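Local coordinates for gentamicin resistance protein (Enterococcus gallinarum, PDB 6CTZ) that probably transfers a phosphate group from a guanine nucleotide to the 2''-hydroxyl of aminoglycosides such as gentamicin and kanamycin, making the bacterium resistant, at residues R41-Q46 / D50-E55; T6-Q11 / Y30-N35; I56-L61 / S124-E129. The protein carries 2 engineered substitutions. All coordinates share one frame; numbering follows the deposited sequence.

Interaction 1 of 3, residues R41-Q46 / D50-E55. With GDP (guanosine-5'-diphosphate), chain B.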
loop_
_atom_site.group_PDB
_atom_site.type_symbol
_atom_site.label_atom_id
_atom_site.label_comp_id
_atom_site.label_asym_id
_atom_site.label_seq_id
_atom_site.Cartn_x
_atom_site.Cartn_y
_atom_site.Cartn_z
ATOM N N ARG A 41 5.726 0.804 16.380
ATOM C CA ARG A 41 5.996 0.353 15.025
ATOM C C ARG A 41 7.468 0.593 14.725
ATOM O O ARG A 41 7.939 1.741 14.766
ATOM C CB ARG A 41 5.089 1.097 14.048
ATOM C CG ARG A 41 5.138 0.594 12.620
ATOM C CD ARG A 41 4.121 1.394 11.847
ATOM N NE ARG A 41 4.050 1.243 10.398
ATOM C CZ ARG A 41 4.444 2.181 9.541
ATOM N NH1 ARG A 41 5.059 3.278 9.973
ATOM N NH2 ARG A 41 4.218 2.030 8.244
ATOM N N PHE A 42 8.182 -0.490 14.426
ATOM C CA PHE A 42 9.637 -0.511 14.348
ATOM C C PHE A 42 10.078 -0.841 12.932
ATOM O O PHE A 42 9.785 -1.947 12.443
ATOM C CB PHE A 42 10.178 -1.570 15.309
ATOM C CG PHE A 42 9.937 -1.256 16.758
ATOM C CD1 PHE A 42 10.852 -0.504 17.483
ATOM C CD2 PHE A 42 8.800 -1.723 17.397
ATOM C CE1 PHE A 42 10.633 -0.218 18.825
ATOM C CE2 PHE A 42 8.574 -1.444 18.737
ATOM C CZ PHE A 42 9.492 -0.687 19.450
ATOM N N PRO A 43 10.787 0.058 12.250
ATOM C CA PRO A 43 11.293 -0.262 10.908
ATOM C C PRO A 43 12.182 -1.496 10.893
ATOM O O PRO A 43 12.895 -1.797 11.851
ATOM C CB PRO A 43 12.087 0.991 10.527
ATOM C CG PRO A 43 11.374 2.095 11.258
ATOM C CD PRO A 43 10.982 1.478 12.588
ATOM N N LYS A 44 12.140 -2.205 9.767
ATOM C CA LYS A 44 12.923 -3.419 9.590
ATOM C C LYS A 44 14.192 -3.200 8.776
ATOM O O LYS A 44 14.961 -4.147 8.589
ATOM C CB LYS A 44 12.059 -4.519 8.958
ATOM C CG LYS A 44 10.945 -5.024 9.875
ATOM C CD LYS A 44 9.886 -5.829 9.123
ATOM C CE LYS A 44 10.469 -7.060 8.448
ATOM N NZ LYS A 44 9.404 -7.956 7.913
ATOM N N SER A 45 14.438 -1.981 8.304
ATOM C CA SER A 45 15.589 -1.704 7.451
ATOM C C SER A 45 15.773 -0.197 7.372
ATOM O O SER A 45 14.920 0.576 7.819
ATOM C CB SER A 45 15.345 -2.223 6.040
ATOM O OG SER A 45 14.265 -1.504 5.461
ATOM N N GLN A 46 16.888 0.212 6.756
ATOM C CA GLN A 46 17.103 1.633 6.503
ATOM C C GLN A 46 16.038 2.193 5.564
ATOM O O GLN A 46 15.615 3.344 5.713
ATOM C CB GLN A 46 18.510 1.873 5.950
ATOM C CG GLN A 46 18.845 3.342 5.689
ATOM C CD GLN A 46 18.896 4.181 6.959
ATOM O OE1 GLN A 46 18.047 5.049 7.180
ATOM N NE2 GLN A 46 19.904 3.934 7.792
ATOM N N ASP A 50 13.702 5.389 6.278
ATOM C CA ASP A 50 13.409 6.509 5.386
ATOM C C ASP A 50 11.910 6.712 5.240
ATOM O O ASP A 50 11.419 7.846 5.288
ATOM C CB ASP A 50 14.016 6.258 4.004
ATOM C CG ASP A 50 15.532 6.201 4.018
ATOM O OD1 ASP A 50 16.149 6.714 4.973
ATOM O OD2 ASP A 50 16.108 5.651 3.052
ATOM N N GLU A 51 11.167 5.619 5.070
ATOM C CA GLU A 51 9.726 5.736 4.891
ATOM C C GLU A 51 9.061 6.255 6.161
ATOM O O GLU A 51 8.116 7.050 6.097
ATOM C CB GLU A 51 9.140 4.394 4.442
ATOM C CG GLU A 51 9.656 3.989 3.059
ATOM C CD GLU A 51 9.198 2.618 2.579
ATOM O OE1 GLU A 51 8.551 1.868 3.333
ATOM O OE2 GLU A 51 9.477 2.295 1.411
ATOM N N LEU A 52 9.553 5.831 7.333
ATOM C CA LEU A 52 8.987 6.323 8.583
ATOM C C LEU A 52 9.277 7.806 8.770
ATOM O O LEU A 52 8.403 8.561 9.212
ATOM C CB LEU A 52 9.505 5.497 9.762
ATOM C CG LEU A 52 8.983 5.981 11.113
ATOM C CD1 LEU A 52 7.461 6.002 11.131
ATOM C CD2 LEU A 52 9.524 5.113 12.236
ATOM N N ASN A 53 10.490 8.248 8.428
ATOM C CA ASN A 53 10.786 9.675 8.517
ATOM C C ASN A 53 9.850 10.491 7.636
ATOM O O ASN A 53 9.431 11.591 8.016
ATOM C CB ASN A 53 12.251 9.945 8.193
ATOM C CG ASN A 53 13.129 9.729 9.389
ATOM O OD1 ASN A 53 12.746 10.076 10.502
ATOM N ND2 ASN A 53 14.292 9.137 9.183
ATOM N N LYS A 54 9.498 9.958 6.460
ATOM C CA LYS A 54 8.497 10.595 5.612
ATOM C C LYS A 54 7.137 10.635 6.305
ATOM O O LYS A 54 6.498 11.688 6.371
ATOM C CB LYS A 54 8.411 9.849 4.276
ATOM C CG LYS A 54 7.221 10.231 3.398
ATOM C CD LYS A 54 7.198 9.423 2.115
ATOM C CE LYS A 54 6.928 7.943 2.347
ATOM N NZ LYS A 54 7.191 7.156 1.099
ATOM N N GLU A 55 6.689 9.498 6.859
ATOM C CA GLU A 55 5.391 9.476 7.536
ATOM C C GLU A 55 5.351 10.434 8.724
ATOM O O GLU A 55 4.321 11.069 8.975
ATOM C CB GLU A 55 5.022 8.054 7.974
ATOM C CG GLU A 55 4.726 7.103 6.819
ATOM C CD GLU A 55 4.151 5.798 7.318
ATOM O OE1 GLU A 55 4.943 4.885 7.616
ATOM O OE2 GLU A 55 2.910 5.691 7.445
HETATM P PB GDP B . 4.504 -2.460 6.722
HETATM O O1B GDP B . 4.894 -1.067 6.291
HETATM O O2B GDP B . 3.488 -3.084 5.788
HETATM O O3B GDP B . 5.710 -3.331 6.990
HETATM O O3A GDP B . 3.808 -2.269 8.170
HETATM P PA GDP B . 2.333 -1.699 8.524
HETATM O O1A GDP B . 2.389 -0.232 8.829
HETATM O O2A GDP B . 1.350 -2.083 7.431
HETATM O "O5'" GDP B . 2.043 -2.473 9.921
HETATM C "C5'" GDP B . 2.124 -3.892 9.951
HETATM C "C4'" GDP B . 0.784 -4.451 10.365
HETATM O "O4'" GDP B . 0.530 -4.078 11.720
HETATM C "C3'" GDP B . -0.407 -3.909 9.593
HETATM O "O3'" GDP B . -0.584 -4.547 8.324
HETATM C "C2'" GDP B . -1.525 -4.250 10.547
HETATM O "O2'" GDP B . -1.822 -5.649 10.491
HETATM C "C1'" GDP B . -0.878 -3.984 11.896
HETATM N N9 GDP B . -1.181 -2.609 12.340
HETATM C C8 GDP B . -0.390 -1.515 12.260
HETATM N N7 GDP B . -1.040 -0.445 12.787
HETATM C C5 GDP B . -2.248 -0.867 13.208
HETATM C C6 GDP B . -3.432 -0.269 13.837
HETATM O O6 GDP B . -3.454 0.940 14.135
HETATM N N1 GDP B . -4.465 -1.087 14.094
HETATM C C2 GDP B . -4.471 -2.403 13.790
HETATM N N2 GDP B . -5.550 -3.148 14.098
HETATM N N3 GDP B . -3.423 -3.020 13.201
HETATM C C4 GDP B . -2.322 -2.294 12.914
#
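R41 leaves strand 38-43 with CG anti to its backbone N (chi1 -172°) and stays extended as far as NE, which carries its guanidinium across to E55 on helix 46-62. E55 answers with CG beside its own backbone N (chi1 -68°) and a chain stretched beyond CG. The guanidinium meets the carboxylate end-on, and both terminal nitrogens converge on a single oxygen: R41 NH1 is 2.9 Å from E55 OE1, and R41 NH2 is 3.0 Å from that same E55 OE1. NH2 lies on the syn lone pair, whereas NH1 approaches from the syn side but out of the carboxylate plane; the two planes stand 79° apart. At another edge, R41 NE binds GDP O1A at 2.7 Å, and R41 NH2 adds a second bond to GDP O1A at 3.0 Å. NH2 is thus shared between glutamate and alpha-phosphate. Beside this polar centre L52 CD2 makes an apolar contact with P43 CG at 3.7 Å, while L52 CD1 packs at the guanidinium edge, 3.8 Å from R41 NH1. At the exposed end, D50 N bonds Q46 O at 2.9 Å in the first turn of the helix. The pairing resembles the strand-to-helix salt bridge of the protein-kinase fold, with R41 apparently in the place of the usual lysine. E55 OE2 is held by the backbone N of F215, next to the magnesium ligand D214. Bonds on two edges, NH1/NH2 to E55 OE1 and NE/NH2 to GDP O1A, together restrain the guanidinium in its plane, consistent with a link between the position of helix 46-62 and the bound nucleotide.

Interaction 2 of 3, residues T6-Q11 / Y30-N35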
loop_
_atom_site.group_PDB
_atom_site.type_symbol
_atom_site.label_atom_id
_atom_site.label_comp_id
_atom_site.label_asym_id
_atom_site.label_seq_id
_atom_site.Cartn_x
_atom_site.Cartn_y
_atom_site.Cartn_z
ATOM N N THR A 6 12.104 -2.610 26.525
ATOM C CA THR A 6 13.139 -1.807 27.168
ATOM C C THR A 6 13.351 -0.489 26.436
ATOM O O THR A 6 13.472 0.564 27.071
ATOM C CB THR A 6 14.439 -2.597 27.276
ATOM O OG1 THR A 6 14.207 -3.768 28.065
ATOM C CG2 THR A 6 15.524 -1.756 27.945
ATOM N N MET A 7 13.381 -0.519 25.098
ATOM C CA MET A 7 13.497 0.726 24.347
ATOM C C MET A 7 12.332 1.655 24.646
ATOM O O MET A 7 12.523 2.860 24.857
ATOM C CB MET A 7 13.558 0.436 22.850
ATOM C CG MET A 7 14.903 -0.069 22.384
ATOM S SD MET A 7 15.027 -0.080 20.589
ATOM C CE MET A 7 13.915 -1.426 20.186
ATOM N N ILE A 8 11.116 1.109 24.673
ATOM C CA ILE A 8 9.934 1.934 24.901
ATOM C C ILE A 8 9.994 2.575 26.284
ATOM O O ILE A 8 9.813 3.789 26.441
ATOM C CB ILE A 8 8.662 1.093 24.710
ATOM C CG1 ILE A 8 8.512 0.669 23.245
ATOM C CG2 ILE A 8 7.445 1.869 25.156
ATOM C CD1 ILE A 8 7.426 -0.358 23.039
ATOM N N MET A 9 10.276 1.775 27.306
ATOM C CA MET A 9 10.210 2.321 28.654
ATOM C C MET A 9 11.370 3.255 28.961
ATOM O O MET A 9 11.191 4.217 29.714
ATOM C CB MET A 9 10.059 1.205 29.679
ATOM C CG MET A 9 8.678 0.590 29.599
ATOM S SD MET A 9 8.297 -0.455 30.995
ATOM C CE MET A 9 9.426 -1.819 30.712
ATOM N N THR A 10 12.554 2.992 28.404
ATOM C CA THR A 10 13.678 3.909 28.572
ATOM C C THR A 10 13.342 5.291 28.030
ATOM O O THR A 10 13.607 6.313 28.676
ATOM C CB THR A 10 14.901 3.357 27.842
ATOM O OG1 THR A 10 15.339 2.154 28.481
ATOM C CG2 THR A 10 16.026 4.380 27.838
ATOM N N GLN A 11 12.760 5.338 26.833
ATOM C CA GLN A 11 12.569 6.601 26.142
ATOM C C GLN A 11 11.276 7.315 26.496
ATOM O O GLN A 11 11.191 8.528 26.287
ATOM C CB GLN A 11 12.678 6.385 24.631
ATOM C CG GLN A 11 14.003 5.727 24.283
ATOM C CD GLN A 11 14.223 5.530 22.805
ATOM O OE1 GLN A 11 13.757 6.313 21.977
ATOM N NE2 GLN A 11 14.943 4.474 22.465
ATOM N N TYR A 30 7.646 -3.774 11.868
ATOM C CA TYR A 30 7.106 -4.711 12.842
ATOM C C TYR A 30 6.303 -3.911 13.859
ATOM O O TYR A 30 6.817 -2.947 14.435
ATOM C CB TYR A 30 8.256 -5.449 13.529
ATOM C CG TYR A 30 7.857 -6.372 14.649
ATOM C CD1 TYR A 30 6.976 -7.423 14.436
ATOM C CD2 TYR A 30 8.383 -6.207 15.920
ATOM C CE1 TYR A 30 6.622 -8.280 15.467
ATOM C CE2 TYR A 30 8.043 -7.062 16.956
ATOM C CZ TYR A 30 7.155 -8.091 16.725
ATOM O OH TYR A 30 6.807 -8.940 17.755
ATOM N N ALA A 31 5.045 -4.291 14.066
ATOM C CA ALA A 31 4.148 -3.556 14.950
ATOM C C ALA A 31 3.758 -4.429 16.133
ATOM O O ALA A 31 3.398 -5.602 15.963
ATOM C CB ALA A 31 2.888 -3.086 14.214
ATOM N N ILE A 32 3.823 -3.851 17.330
ATOM C CA ILE A 32 3.379 -4.509 18.551
ATOM C C ILE A 32 2.315 -3.641 19.210
ATOM O O ILE A 32 2.194 -2.445 18.941
ATOM C CB ILE A 32 4.536 -4.802 19.522
ATOM C CG1 ILE A 32 5.200 -3.503 19.993
ATOM C CG2 ILE A 32 5.543 -5.713 18.849
ATOM C CD1 ILE A 32 6.272 -3.724 21.056
ATOM N N LEU A 33 1.523 -4.264 20.071
ATOM C CA LEU A 33 0.451 -3.578 20.777
ATOM C C LEU A 33 0.779 -3.588 22.262
ATOM O O LEU A 33 0.981 -4.657 22.848
ATOM C CB LEU A 33 -0.891 -4.256 20.514
ATOM C CG LEU A 33 -2.127 -3.575 21.096
ATOM C CD1 LEU A 33 -2.318 -2.172 20.511
ATOM C CD2 LEU A 33 -3.362 -4.447 20.874
ATOM N N VAL A 34 0.837 -2.401 22.862
ATOM C CA VAL A 34 1.193 -2.228 24.264
ATOM C C VAL A 34 -0.058 -1.812 25.020
ATOM O O VAL A 34 -0.746 -0.866 24.622
ATOM C CB VAL A 34 2.305 -1.178 24.425
ATOM C CG1 VAL A 34 2.464 -0.770 25.895
ATOM C CG2 VAL A 34 3.612 -1.712 23.853
ATOM N N ASN A 35 -0.360 -2.532 26.100
ATOM C CA ASN A 35 -1.504 -2.246 26.962
ATOM C C ASN A 35 -2.832 -2.272 26.215
ATOM O O ASN A 35 -3.800 -1.636 26.645
ATOM C CB ASN A 35 -1.328 -0.936 27.741
ATOM C CG ASN A 35 -0.087 -0.948 28.613
ATOM O OD1 ASN A 35 0.465 -2.008 28.895
ATOM N ND2 ASN A 35 0.359 0.228 29.038
#
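No flat side-chain group joins I8 to I32 and V34; the contact is made by methyl groups, and the flat group to note within the helix is the T6 carbonyl. T10 N meets T6 O from one face of the carbonyl plane at 2.9 Å, the regular helical bond. T10 OG1, in one of two deposited conformers, approaches T6 O from the other face, 37° out of the plane, so that second bond is less certain. I8 alone reaches the strand from this turn. Its CD1 comes tip to tip with the end of I32, I8 CD1 and I32 CD1 being 4.1 Å apart. The same I8 CD1 lies 4.1 Å from V34 CG2, where the I8 and V34 side chains run alongside each other, pointing opposite ways. Because I32 CD1 and V34 CG2 are themselves 4.3 Å apart, the three methyls form a nearly equilateral triangle. I32 reaches it with CG1 between its backbone N and carbonyl carbon (chi1 63°) and an extended chain beyond. The meeting is small, burying 82 Å² in all, and its backbones stay well apart, with I8 CA and V34 CA 9.7 Å from each other. F40 of strand 38-43 touches all three residues, and M7 rests on F42, so helix 2-11 spreads over two adjacent strands. Here the N-terminal helix lies against one face of the five-stranded antiparallel sheet. A31 directs its CB the opposite way from I32 and touches GDP, which places the nucleotide on the other face.

Interaction 3 of 3, residues I56-L61 / S124-E129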
loop_
_atom_site.group_PDB
_atom_site.type_symbol
_atom_site.label_atom_id
_atom_site.label_comp_id
_atom_site.label_asym_id
_atom_site.label_seq_id
_atom_site.Cartn_x
_atom_site.Cartn_y
_atom_site.Cartn_z
ATOM N N ILE A 56 6.457 10.542 9.468
ATOM C CA ILE A 56 6.498 11.448 10.614
ATOM C C ILE A 56 6.166 12.877 10.189
ATOM O O ILE A 56 5.477 13.615 10.910
ATOM C CB ILE A 56 7.866 11.352 11.322
ATOM C CG1 ILE A 56 7.965 10.036 12.102
ATOM C CG2 ILE A 56 8.105 12.572 12.228
ATOM C CD1 ILE A 56 9.369 9.702 12.566
ATOM N N GLN A 57 6.651 13.291 9.013
ATOM C CA GLN A 57 6.397 14.647 8.533
ATOM C C GLN A 57 5.048 14.756 7.837
ATOM O O GLN A 57 4.367 15.782 7.957
ATOM C CB GLN A 57 7.492 15.072 7.563
ATOM C CG GLN A 57 8.899 15.105 8.139
ATOM C CD GLN A 57 9.921 15.221 7.028
ATOM O OE1 GLN A 57 10.531 14.225 6.622
ATOM N NE2 GLN A 57 10.086 16.425 6.501
ATOM N N LEU A 58 4.662 13.724 7.078
ATOM C CA LEU A 58 3.479 13.826 6.232
ATOM C C LEU A 58 2.188 13.678 7.026
ATOM O O LEU A 58 1.230 14.431 6.810
ATOM C CB LEU A 58 3.526 12.759 5.136
ATOM C CG LEU A 58 2.272 12.678 4.260
ATOM C CD1 LEU A 58 2.092 13.945 3.422
ATOM C CD2 LEU A 58 2.301 11.457 3.359
ATOM N N LEU A 59 2.117 12.675 7.898
ATOM C CA LEU A 59 0.826 12.339 8.495
ATOM C C LEU A 59 0.211 13.496 9.270
ATOM O O LEU A 59 -1.013 13.691 9.159
ATOM C CB LEU A 59 0.919 11.062 9.348
ATOM C CG LEU A 59 1.220 9.781 8.560
ATOM C CD1 LEU A 59 1.384 8.590 9.505
ATOM C CD2 LEU A 59 0.137 9.507 7.538
ATOM N N PRO A 60 0.962 14.283 10.050
ATOM C CA PRO A 60 0.325 15.403 10.755
ATOM C C PRO A 60 -0.313 16.400 9.817
ATOM O O PRO A 60 -1.316 17.021 10.186
ATOM C CB PRO A 60 1.477 16.016 11.562
ATOM C CG PRO A 60 2.415 14.878 11.779
ATOM C CD PRO A 60 2.361 14.097 10.493
ATOM N N LEU A 61 0.216 16.547 8.598
ATOM C CA LEU A 61 -0.369 17.465 7.634
ATOM C C LEU A 61 -1.617 16.887 6.988
ATOM O O LEU A 61 -2.477 17.648 6.535
ATOM C CB LEU A 61 0.653 17.777 6.541
ATOM C CG LEU A 61 1.977 18.341 7.057
ATOM C CD1 LEU A 61 3.009 18.444 5.941
ATOM C CD2 LEU A 61 1.755 19.679 7.742
ATOM N N SER A 124 -5.800 13.276 -3.766
ATOM C CA SER A 124 -5.562 13.953 -5.035
ATOM C C SER A 124 -5.720 15.462 -4.936
ATOM O O SER A 124 -5.242 16.173 -5.823
ATOM C CB SER A 124 -6.499 13.420 -6.113
ATOM O OG SER A 124 -6.072 12.145 -6.560
ATOM N N ALA A 125 -6.375 15.963 -3.891
ATOM C CA ALA A 125 -6.495 17.393 -3.659
ATOM C C ALA A 125 -5.395 17.946 -2.761
ATOM O O ALA A 125 -5.281 19.168 -2.626
ATOM C CB ALA A 125 -7.862 17.704 -3.040
ATOM N N PHE A 126 -4.584 17.090 -2.148
ATOM C CA PHE A 126 -3.566 17.575 -1.222
ATOM C C PHE A 126 -2.437 18.269 -1.987
ATOM O O PHE A 126 -1.962 17.750 -2.996
ATOM C CB PHE A 126 -3.001 16.416 -0.397
ATOM C CG PHE A 126 -2.132 16.867 0.737
ATOM C CD1 PHE A 126 -2.695 17.284 1.934
ATOM C CD2 PHE A 126 -0.753 16.940 0.589
ATOM C CE1 PHE A 126 -1.897 17.724 2.981
ATOM C CE2 PHE A 126 0.046 17.386 1.632
ATOM C CZ PHE A 126 -0.529 17.776 2.827
ATOM N N PRO A 127 -1.967 19.426 -1.517
ATOM C CA PRO A 127 -0.937 20.167 -2.279
ATOM C C PRO A 127 0.345 19.362 -2.442
ATOM O O PRO A 127 0.999 18.991 -1.469
ATOM C CB PRO A 127 -0.725 21.433 -1.443
ATOM C CG PRO A 127 -2.030 21.606 -0.734
ATOM C CD PRO A 127 -2.466 20.206 -0.375
ATOM N N VAL A 128 0.712 19.106 -3.697
ATOM C CA VAL A 128 1.878 18.272 -3.990
ATOM C C VAL A 128 3.144 18.877 -3.390
ATOM O O VAL A 128 4.013 18.168 -2.867
ATOM C CB VAL A 128 1.989 18.058 -5.511
ATOM C CG1 VAL A 128 3.360 17.537 -5.902
ATOM C CG2 VAL A 128 0.867 17.121 -6.007
ATOM N N GLU A 129 3.276 20.209 -3.472
ATOM C CA GLU A 129 4.475 20.864 -2.949
ATOM C C GLU A 129 4.605 20.694 -1.440
ATOM O O GLU A 129 5.720 20.547 -0.929
ATOM C CB GLU A 129 4.507 22.341 -3.351
ATOM C CG GLU A 129 3.471 23.241 -2.686
ATOM C CD GLU A 129 2.098 23.219 -3.345
ATOM O OE1 GLU A 129 1.852 22.394 -4.264
ATOM O OE2 GLU A 129 1.259 24.043 -2.924
#
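F126 points the rim of its ring at L61 of helix 46-62, with L58 oblique to it, and the tight part of the contact is that outer rim. F126 CE1 stands 3.6 Å from L61 O, with that oxygen at the ring edge and near its plane. Next to it, F126 CZ touches L61 CB at 3.9 Å. The ring is carried there by a chi1 of -170°, which sets CG anti to the F126 backbone N. P127 CD covers one ring face, 3.5 Å above it and offset toward the rim. The looser part is the approach of L58 CD1, 4.4 Å from F126 CE2. On the solvent side L61 is largely exposed, although its side chain also touches T130, whereas F126 is buried against A131 and L188. The last turns of helix 46-62, on both sides of the kink at P60, pack on the five-stranded sheet and here meet the turn between helices 106-125 and 128-133 of the helical region. No hydrogen bond crosses the contact. Cohesion is therefore mainly apolar, perhaps with a slight electrostatic gain where the carbonyl oxygen faces the aromatic C-H edge.

Overall arrangement
Interactions 1 and 3 use successive turns of helix 46-62, so one helix meets the nucleotide-binding sheet at one end and the helical region at the other; their centres are 17 Å apart. Interactions 1 and 2 share the sheet instead, through neighbouring strands 38-43 and 29-34, and touch where F42 CE2 lies 4.0 Å from I32 CD1. Interactions 2 and 3 do not meet, with nearest atoms about 11 Å apart. Chemistry follows place: interaction 1 is partly buried and ionic beside GDP, interaction 2 is a fully buried methyl contact behind the sheet, and interaction 3 is an aromatic contact, mostly buried but with one exposed partner.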